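Local coordinates for protein DR2417 (Deinococcus radiodurans, PDB 4XWW) that degrades RNA as a two-metal-ion ribonuclease of the RNase J family, probably trimming chains from the 5' end and taking part in rRNA maturation, at residues 88-91 against 92-95; 453-457 against 458-462; 461-465 against 466-470. All coordinates share one frame; numbering follows the deposited sequence.

Contact 1: residues 88-91 against 92-95; sequences DHIG and GLPY. With ZN (zinc ion), chain F; nucleotides of chain C.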
loop_
_atom_site.group_PDB
_atom_site.type_symbol
_atom_site.label_atom_id
_atom_site.label_comp_id
_atom_site.label_asym_id
_atom_site.label_seq_id
_atom_site.Cartn_x
_atom_site.Cartn_y
_atom_site.Cartn_z
ATOM N N ASP A 88 -17.218 -9.300 5.338
ATOM C CA ASP A 88 -17.107 -9.846 3.980
ATOM C C ASP A 88 -17.963 -11.098 3.787
ATOM O O ASP A 88 -17.892 -11.749 2.738
ATOM C CB ASP A 88 -15.644 -10.144 3.617
ATOM C CG ASP A 88 -15.062 -11.281 4.408
ATOM O OD1 ASP A 88 -15.292 -11.326 5.633
ATOM O OD2 ASP A 88 -14.352 -12.108 3.795
ATOM N N HIS A 89 -18.810 -11.410 4.777
ATOM C CA HIS A 89 -19.826 -12.439 4.588
ATOM C C HIS A 89 -21.251 -11.954 4.842
ATOM O O HIS A 89 -22.180 -12.552 4.322
ATOM C CB HIS A 89 -19.510 -13.655 5.469
ATOM C CG HIS A 89 -18.180 -14.268 5.146
ATOM N ND1 HIS A 89 -18.061 -15.432 4.411
ATOM C CD2 HIS A 89 -16.919 -13.849 5.395
ATOM C CE1 HIS A 89 -16.780 -15.719 4.264
ATOM N NE2 HIS A 89 -16.067 -14.776 4.851
ATOM N N ILE A 90 -21.435 -10.872 5.597
ATOM C CA ILE A 90 -22.795 -10.370 5.811
ATOM C C ILE A 90 -23.045 -8.923 5.407
ATOM O O ILE A 90 -24.184 -8.466 5.432
ATOM C CB ILE A 90 -23.230 -10.514 7.290
ATOM C CG1 ILE A 90 -22.320 -9.719 8.221
ATOM C CG2 ILE A 90 -23.180 -11.978 7.690
ATOM C CD1 ILE A 90 -22.950 -9.417 9.555
ATOM N N GLY A 91 -21.994 -8.206 5.023
ATOM C CA GLY A 91 -22.123 -6.777 4.788
ATOM C C GLY A 91 -22.973 -6.346 3.611
ATOM O O GLY A 91 -23.448 -5.210 3.569
ATOM N N GLY A 92 -23.165 -7.244 2.653
ATOM C CA GLY A 92 -24.012 -6.955 1.511
ATOM C C GLY A 92 -25.484 -7.301 1.682
ATOM O O GLY A 92 -26.292 -6.997 0.820
ATOM N N LEU A 93 -25.840 -7.944 2.790
ATOM C CA LEU A 93 -27.213 -8.430 2.958
ATOM C C LEU A 93 -28.314 -7.341 2.933
ATOM O O LEU A 93 -29.377 -7.570 2.354
ATOM C CB LEU A 93 -27.303 -9.263 4.247
ATOM C CG LEU A 93 -26.452 -10.539 4.169
ATOM C CD1 LEU A 93 -26.420 -11.309 5.475
ATOM C CD2 LEU A 93 -26.938 -11.452 3.033
ATOM N N PRO A 94 -28.069 -6.154 3.530
ATOM C CA PRO A 94 -29.079 -5.092 3.408
ATOM C C PRO A 94 -29.413 -4.756 1.955
ATOM O O PRO A 94 -30.577 -4.583 1.595
ATOM C CB PRO A 94 -28.404 -3.892 4.086
ATOM C CG PRO A 94 -27.457 -4.491 5.037
ATOM C CD PRO A 94 -26.942 -5.730 4.385
ATOM N N TYR A 95 -28.379 -4.689 1.126
ATOM C CA TYR A 95 -28.543 -4.382 -0.291
ATOM C C TYR A 95 -29.181 -5.534 -1.066
ATOM O O TYR A 95 -30.061 -5.318 -1.899
ATOM C CB TYR A 95 -27.187 -4.014 -0.892
ATOM C CG TYR A 95 -26.501 -2.922 -0.100
ATOM C CD1 TYR A 95 -25.670 -3.234 0.974
ATOM C CD2 TYR A 95 -26.720 -1.579 -0.395
ATOM C CE1 TYR A 95 -25.054 -2.235 1.712
ATOM C CE2 TYR A 95 -26.109 -0.577 0.341
ATOM C CZ TYR A 95 -25.277 -0.912 1.391
ATOM O OH TYR A 95 -24.663 0.077 2.125
HETATM ZN ZN ZN F . -14.064 -13.955 4.968
ATOM P P U C 3 -11.458 -11.486 7.381
ATOM O OP1 U C 3 -10.894 -12.599 8.176
ATOM O OP2 U C 3 -12.382 -11.776 6.260
ATOM O "O5'" U C 3 -12.161 -10.482 8.395
ATOM C "C5'" U C 3 -11.402 -9.855 9.440
ATOM C "C4'" U C 3 -11.791 -8.404 9.549
ATOM O "O4'" U C 3 -11.004 -7.621 8.610
ATOM C "C3'" U C 3 -13.256 -8.105 9.240
ATOM O "O3'" U C 3 -13.769 -7.184 10.189
ATOM C "C2'" U C 3 -13.204 -7.484 7.848
ATOM O "O2'" U C 3 -14.258 -6.577 7.591
ATOM C "C1'" U C 3 -11.860 -6.762 7.891
ATOM N N1 U C 3 -11.285 -6.534 6.560
ATOM C C2 U C 3 -10.852 -5.258 6.257
ATOM O O2 U C 3 -10.914 -4.333 7.047
ATOM N N3 U C 3 -10.339 -5.110 4.994
ATOM C C4 U C 3 -10.218 -6.080 4.022
ATOM O O4 U C 3 -9.731 -5.786 2.929
ATOM C C5 U C 3 -10.693 -7.372 4.411
ATOM C C6 U C 3 -11.203 -7.548 5.636
HETATM O O HOH W 1 -13.351 -14.289 6.831
#
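L93 lays CD1 against the CB of I90, 3.8 Å away, with CG2 of I90 a little farther off, and its branch carbon CG settles over the carbonyl oxygen I90 O. CG of L93 lies anti to its own carbonyl carbon (chi1 -65°), which swings the branch back over the preceding turn. That turn is type I, from I90 to L93, closed by L93 N donating to I90 O at 3.2 Å; the bond is nearly straight at the hydrogen, although the donor stands well above the carbonyl plane. Next along, the P94 ring brings CD to 3.6 Å from G91 O, and the same oxygen meets the Y95 ring at its edge, 3.9 Å from CE1. The chain here is the HxHxDH motif of the metallo-beta-lactamase fold, whose D88 and H89 bind a zinc ion just before the turn. D88 OD2 and H89 NE2 each lie 2.2 Å from the zinc, water 1 binds it at 2.0 Å, and H403 adds a ligand from farther along the chain. Water 1 also donates to OP2 of U3 of chain C, tying the metal to the RNA phosphate. On the far side of the imidazole from the zinc, D47 takes a hydrogen bond from H89 ND1 and so fixes the turn of the ring. I90 and P94 rest on helix 109-122, while Y95 meets F122 edge-to-face.

Contact 2: residues 453-457 against 458-462; sequences VYVDG and LGVGD. With MN (manganese (II) ion), chain G.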
loop_
_atom_site.group_PDB
_atom_site.type_symbol
_atom_site.label_atom_id
_atom_site.label_comp_id
_atom_site.label_asym_id
_atom_site.label_seq_id
_atom_site.Cartn_x
_atom_site.Cartn_y
_atom_site.Cartn_z
ATOM N N VAL A 453 -20.733 -3.883 -7.523
ATOM C CA VAL A 453 -21.593 -2.706 -7.489
ATOM C C VAL A 453 -21.044 -1.771 -6.414
ATOM O O VAL A 453 -20.882 -2.185 -5.266
ATOM C CB VAL A 453 -23.054 -3.048 -7.172
ATOM C CG1 VAL A 453 -23.902 -1.773 -7.138
ATOM C CG2 VAL A 453 -23.625 -4.035 -8.195
ATOM N N TYR A 454 -20.716 -0.532 -6.785
ATOM C CA TYR A 454 -20.131 0.392 -5.820
ATOM C C TYR A 454 -21.176 1.127 -4.995
ATOM O O TYR A 454 -22.216 1.533 -5.502
ATOM C CB TYR A 454 -19.238 1.420 -6.523
ATOM C CG TYR A 454 -18.156 0.796 -7.372
ATOM C CD1 TYR A 454 -17.497 -0.352 -6.957
ATOM C CD2 TYR A 454 -17.805 1.346 -8.595
ATOM C CE1 TYR A 454 -16.508 -0.931 -7.729
ATOM C CE2 TYR A 454 -16.818 0.778 -9.372
ATOM C CZ TYR A 454 -16.174 -0.361 -8.937
ATOM O OH TYR A 454 -15.193 -0.924 -9.719
ATOM N N VAL A 455 -20.877 1.288 -3.714
ATOM C CA VAL A 455 -21.672 2.122 -2.823
ATOM C C VAL A 455 -20.855 3.356 -2.439
ATOM O O VAL A 455 -19.730 3.242 -1.962
ATOM C CB VAL A 455 -22.093 1.359 -1.558
ATOM C CG1 VAL A 455 -22.897 2.259 -0.632
ATOM C CG2 VAL A 455 -22.905 0.125 -1.935
ATOM N N ASP A 456 -21.430 4.528 -2.667
ATOM C CA ASP A 456 -20.758 5.793 -2.396
ATOM C C ASP A 456 -21.779 6.739 -1.793
ATOM O O ASP A 456 -22.627 7.263 -2.499
ATOM C CB ASP A 456 -20.177 6.374 -3.679
ATOM C CG ASP A 456 -19.112 7.429 -3.422
ATOM O OD1 ASP A 456 -18.937 7.852 -2.261
ATOM O OD2 ASP A 456 -18.471 7.844 -4.400
ATOM N N GLY A 457 -21.720 6.923 -0.481
ATOM C CA GLY A 457 -22.745 7.682 0.204
ATOM C C GLY A 457 -24.044 6.898 0.210
ATOM O O GLY A 457 -24.083 5.743 0.632
ATOM N N LEU A 458 -25.109 7.527 -0.269
ATOM C CA LEU A 458 -26.410 6.880 -0.353
ATOM C C LEU A 458 -26.579 6.185 -1.696
ATOM O O LEU A 458 -27.491 5.373 -1.882
ATOM C CB LEU A 458 -27.525 7.905 -0.150
ATOM C CG LEU A 458 -27.567 8.630 1.192
ATOM C CD1 LEU A 458 -28.464 9.851 1.084
ATOM C CD2 LEU A 458 -28.060 7.689 2.280
ATOM N N GLY A 459 -25.698 6.517 -2.632
ATOM C CA GLY A 459 -25.770 5.987 -3.977
ATOM C C GLY A 459 -25.287 4.551 -4.073
ATOM O O GLY A 459 -24.204 4.204 -3.599
ATOM N N VAL A 460 -26.114 3.712 -4.684
ATOM C CA VAL A 460 -25.758 2.334 -4.960
ATOM C C VAL A 460 -25.767 2.131 -6.462
ATOM O O VAL A 460 -26.824 2.229 -7.098
ATOM C CB VAL A 460 -26.731 1.341 -4.299
ATOM C CG1 VAL A 460 -26.394 -0.081 -4.724
ATOM C CG2 VAL A 460 -26.675 1.467 -2.778
ATOM N N GLY A 461 -24.593 1.873 -7.031
ATOM C CA GLY A 461 -24.472 1.677 -8.464
ATOM C C GLY A 461 -24.487 2.951 -9.296
ATOM O O GLY A 461 -24.420 2.883 -10.522
ATOM N N ASP A 462 -24.596 4.110 -8.655
ATOM C CA ASP A 462 -24.543 5.369 -9.406
ATOM C C ASP A 462 -23.099 5.805 -9.675
ATOM O O ASP A 462 -22.842 6.638 -10.537
ATOM C CB ASP A 462 -25.315 6.477 -8.684
ATOM C CG ASP A 462 -24.704 6.849 -7.355
ATOM O OD1 ASP A 462 -24.011 6.006 -6.751
ATOM O OD2 ASP A 462 -24.929 7.998 -6.908
HETATM MN MN MN G . -17.559 8.930 -0.945
HETATM O O HOH W 2 -22.273 4.243 -6.155
#
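V455 and V460 stand side by side on one face of the hairpin, pointing the same way, with V455 CG2 and V460 CG2 4.1 Å apart. The other branch of V460, CG1, reaches V453 CG1 at 3.9 Å; each of these two methyls is anti to its own backbone N (chi1 179° in V453, 175° in V460), which turns them toward each other; with both branches engaged, V460 touches two valines of the first strand. Three backbone bonds hold the strands in register. G461 N donates to Y454 O at 2.8 Å in a nearly straight bond, D456 N gives to G459 O at 2.9 Å, and G459 N returns to D456 O at 3.2 Å, more bent and from above the carbonyl plane. V455 CA adds a CH...O contact to G459 O. The motif is a beta hairpin with a two-residue loop, a type II' turn from D456 to G459, with G457 taking the positive phi (70°) that this turn asks of its first corner. On the face away from the valines, D456 sends OD1 to a manganese ion at 2.2 Å, and the carbonyl oxygen of G59 binds the same metal. OD2 of D456 is held by a salt bridge to R471. Farther out, D61 accepts from G457 N, strand 62-65 pairs with the other edge of 453-456, making it the middle strand of three, and Y95 packs on V455 and V460. From the second subunit, R549 bonds to D456 O and forms a salt bridge with D462.

Contact 3: residues 461-465 against 466-470; sequences GDVND and DVLLD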
loop_
_atom_site.group_PDB
_atom_site.type_symbol
_atom_site.label_atom_id
_atom_site.label_comp_id
_atom_site.label_asym_id
_atom_site.label_seq_id
_atom_site.Cartn_x
_atom_site.Cartn_y
_atom_site.Cartn_z
ATOM N N GLY A 461 -24.593 1.873 -7.031
ATOM C CA GLY A 461 -24.472 1.677 -8.464
ATOM C C GLY A 461 -24.487 2.951 -9.296
ATOM O O GLY A 461 -24.420 2.883 -10.522
ATOM N N ASP A 462 -24.596 4.110 -8.655
ATOM C CA ASP A 462 -24.543 5.369 -9.406
ATOM C C ASP A 462 -23.099 5.805 -9.675
ATOM O O ASP A 462 -22.842 6.638 -10.537
ATOM C CB ASP A 462 -25.315 6.477 -8.684
ATOM C CG ASP A 462 -24.704 6.849 -7.355
ATOM O OD1 ASP A 462 -24.011 6.006 -6.751
ATOM O OD2 ASP A 462 -24.929 7.998 -6.908
ATOM N N VAL A 463 -22.153 5.232 -8.946
ATOM C CA VAL A 463 -20.754 5.420 -9.285
ATOM C C VAL A 463 -20.296 4.155 -9.990
ATOM O O VAL A 463 -20.448 3.049 -9.462
ATOM C CB VAL A 463 -19.874 5.700 -8.045
ATOM C CG1 VAL A 463 -18.396 5.786 -8.443
ATOM C CG2 VAL A 463 -20.310 6.986 -7.359
ATOM N N ASN A 464 -19.747 4.301 -11.187
ATOM C CA ASN A 464 -19.236 3.138 -11.895
ATOM C C ASN A 464 -17.791 3.353 -12.316
ATOM O O ASN A 464 -17.177 4.352 -11.937
ATOM C CB ASN A 464 -20.124 2.798 -13.105
ATOM C CG ASN A 464 -20.113 3.879 -14.178
ATOM O OD1 ASN A 464 -19.357 4.851 -14.108
ATOM N ND2 ASN A 464 -20.959 3.705 -15.187
ATOM N N ASP A 465 -17.250 2.422 -13.093
ATOM C CA ASP A 465 -15.838 2.460 -13.455
ATOM C C ASP A 465 -15.496 3.674 -14.326
ATOM O O ASP A 465 -14.393 4.214 -14.245
ATOM C CB ASP A 465 -15.434 1.164 -14.163
ATOM C CG ASP A 465 -15.113 0.038 -13.187
ATOM O OD1 ASP A 465 -14.835 0.330 -12.005
ATOM O OD2 ASP A 465 -15.130 -1.141 -13.603
ATOM N N ASP A 466 -16.443 4.110 -15.149
ATOM C CA ASP A 466 -16.241 5.305 -15.963
ATOM C C ASP A 466 -16.084 6.534 -15.075
ATOM O O ASP A 466 -15.221 7.379 -15.313
ATOM C CB ASP A 466 -17.403 5.500 -16.942
ATOM C CG ASP A 466 -17.357 4.524 -18.107
ATOM O OD1 ASP A 466 -16.302 3.892 -18.320
ATOM O OD2 ASP A 466 -18.373 4.400 -18.820
ATOM N N VAL A 467 -16.920 6.623 -14.046
ATOM C CA VAL A 467 -16.837 7.705 -13.071
ATOM C C VAL A 467 -15.497 7.672 -12.326
ATOM O O VAL A 467 -14.862 8.713 -12.112
ATOM C CB VAL A 467 -17.991 7.628 -12.047
ATOM C CG1 VAL A 467 -17.830 8.688 -10.971
ATOM C CG2 VAL A 467 -19.347 7.745 -12.737
ATOM N N LEU A 468 -15.069 6.474 -11.933
ATOM C CA LEU A 468 -13.809 6.313 -11.209
ATOM C C LEU A 468 -12.604 6.748 -12.037
ATOM O O LEU A 468 -11.677 7.371 -11.521
ATOM C CB LEU A 468 -13.616 4.863 -10.770
ATOM C CG LEU A 468 -14.590 4.324 -9.731
ATOM C CD1 LEU A 468 -14.138 2.939 -9.299
ATOM C CD2 LEU A 468 -14.670 5.262 -8.540
ATOM N N LEU A 469 -12.616 6.384 -13.316
ATOM C CA LEU A 469 -11.526 6.705 -14.227
ATOM C C LEU A 469 -11.341 8.211 -14.314
ATOM O O LEU A 469 -10.216 8.714 -14.347
ATOM C CB LEU A 469 -11.796 6.109 -15.610
ATOM C CG LEU A 469 -10.796 6.352 -16.742
ATOM C CD1 LEU A 469 -10.866 5.208 -17.735
ATOM C CD2 LEU A 469 -11.062 7.674 -17.456
ATOM N N ASP A 470 -12.459 8.923 -14.358
ATOM C CA ASP A 470 -12.440 10.373 -14.323
ATOM C C ASP A 470 -11.807 10.847 -13.017
ATOM O O ASP A 470 -10.971 11.748 -13.027
ATOM C CB ASP A 470 -13.856 10.942 -14.483
ATOM C CG ASP A 470 -14.428 10.714 -15.880
ATOM O OD1 ASP A 470 -13.670 10.300 -16.784
ATOM O OD2 ASP A 470 -15.636 10.961 -16.079
#
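V463 is the first side chain of the loop to meet the helix: its CG1 touches both V467 CG1, at 3.9 Å, and L468 CD2, at 3.8 Å, crossing both side chains at about a right angle. N464 follows and turns its amide back onto the helix start. With CG tucked between the backbone N and the carbonyl carbon (chi1 65°), OD1 accepts from V467 N at 3.0 Å, the donor almost in line with the side-chain C=O. The same OD1 sits against V467 CG2, while the backbone N of N464 is buried without a partner. Its backbone carbonyl starts the regular pattern, N464 O accepting from L468 N at 3.0 Å. D465 continues it one residue on, its O taking L469 N. The D465 carboxylate passes obliquely by L468, OD1 lying 3.8 Å from CD1, and that oxygen is hydrogen-bonded to Y454 OH. Outside these segments, V463 and L468 also pack on I60, and G498 of the second subunit covers V467. Asparagine at the N-cap, its side chain holding the amide three residues on, is the classic start of an alpha helix, here helix 465-477, which follows directly on the manganese-bearing hairpin.

Overall arrangement
The three contacts run outward from the catalytic zinc site to the dimer interface. Contact 1 carries two ligands of one zinc ion at one end and Y95 at the other, its side chain about 12 Å from the manganese ion. Y95 joins it to contact 2, CE2 lying 3.8 Å from V460 CG2; the two centres are 14 Å apart. Contacts 2 and 3 share G461 and D462, with centres 10 Å apart, and interlock where Y454 CE2 packs 3.4 Å from L468 CD1 and V463 reaches the manganese ligand D456. Contacts 1 and 3 do not touch, staying about 8 Å apart at their nearest atoms. Both 2 and 3 meet the second subunit.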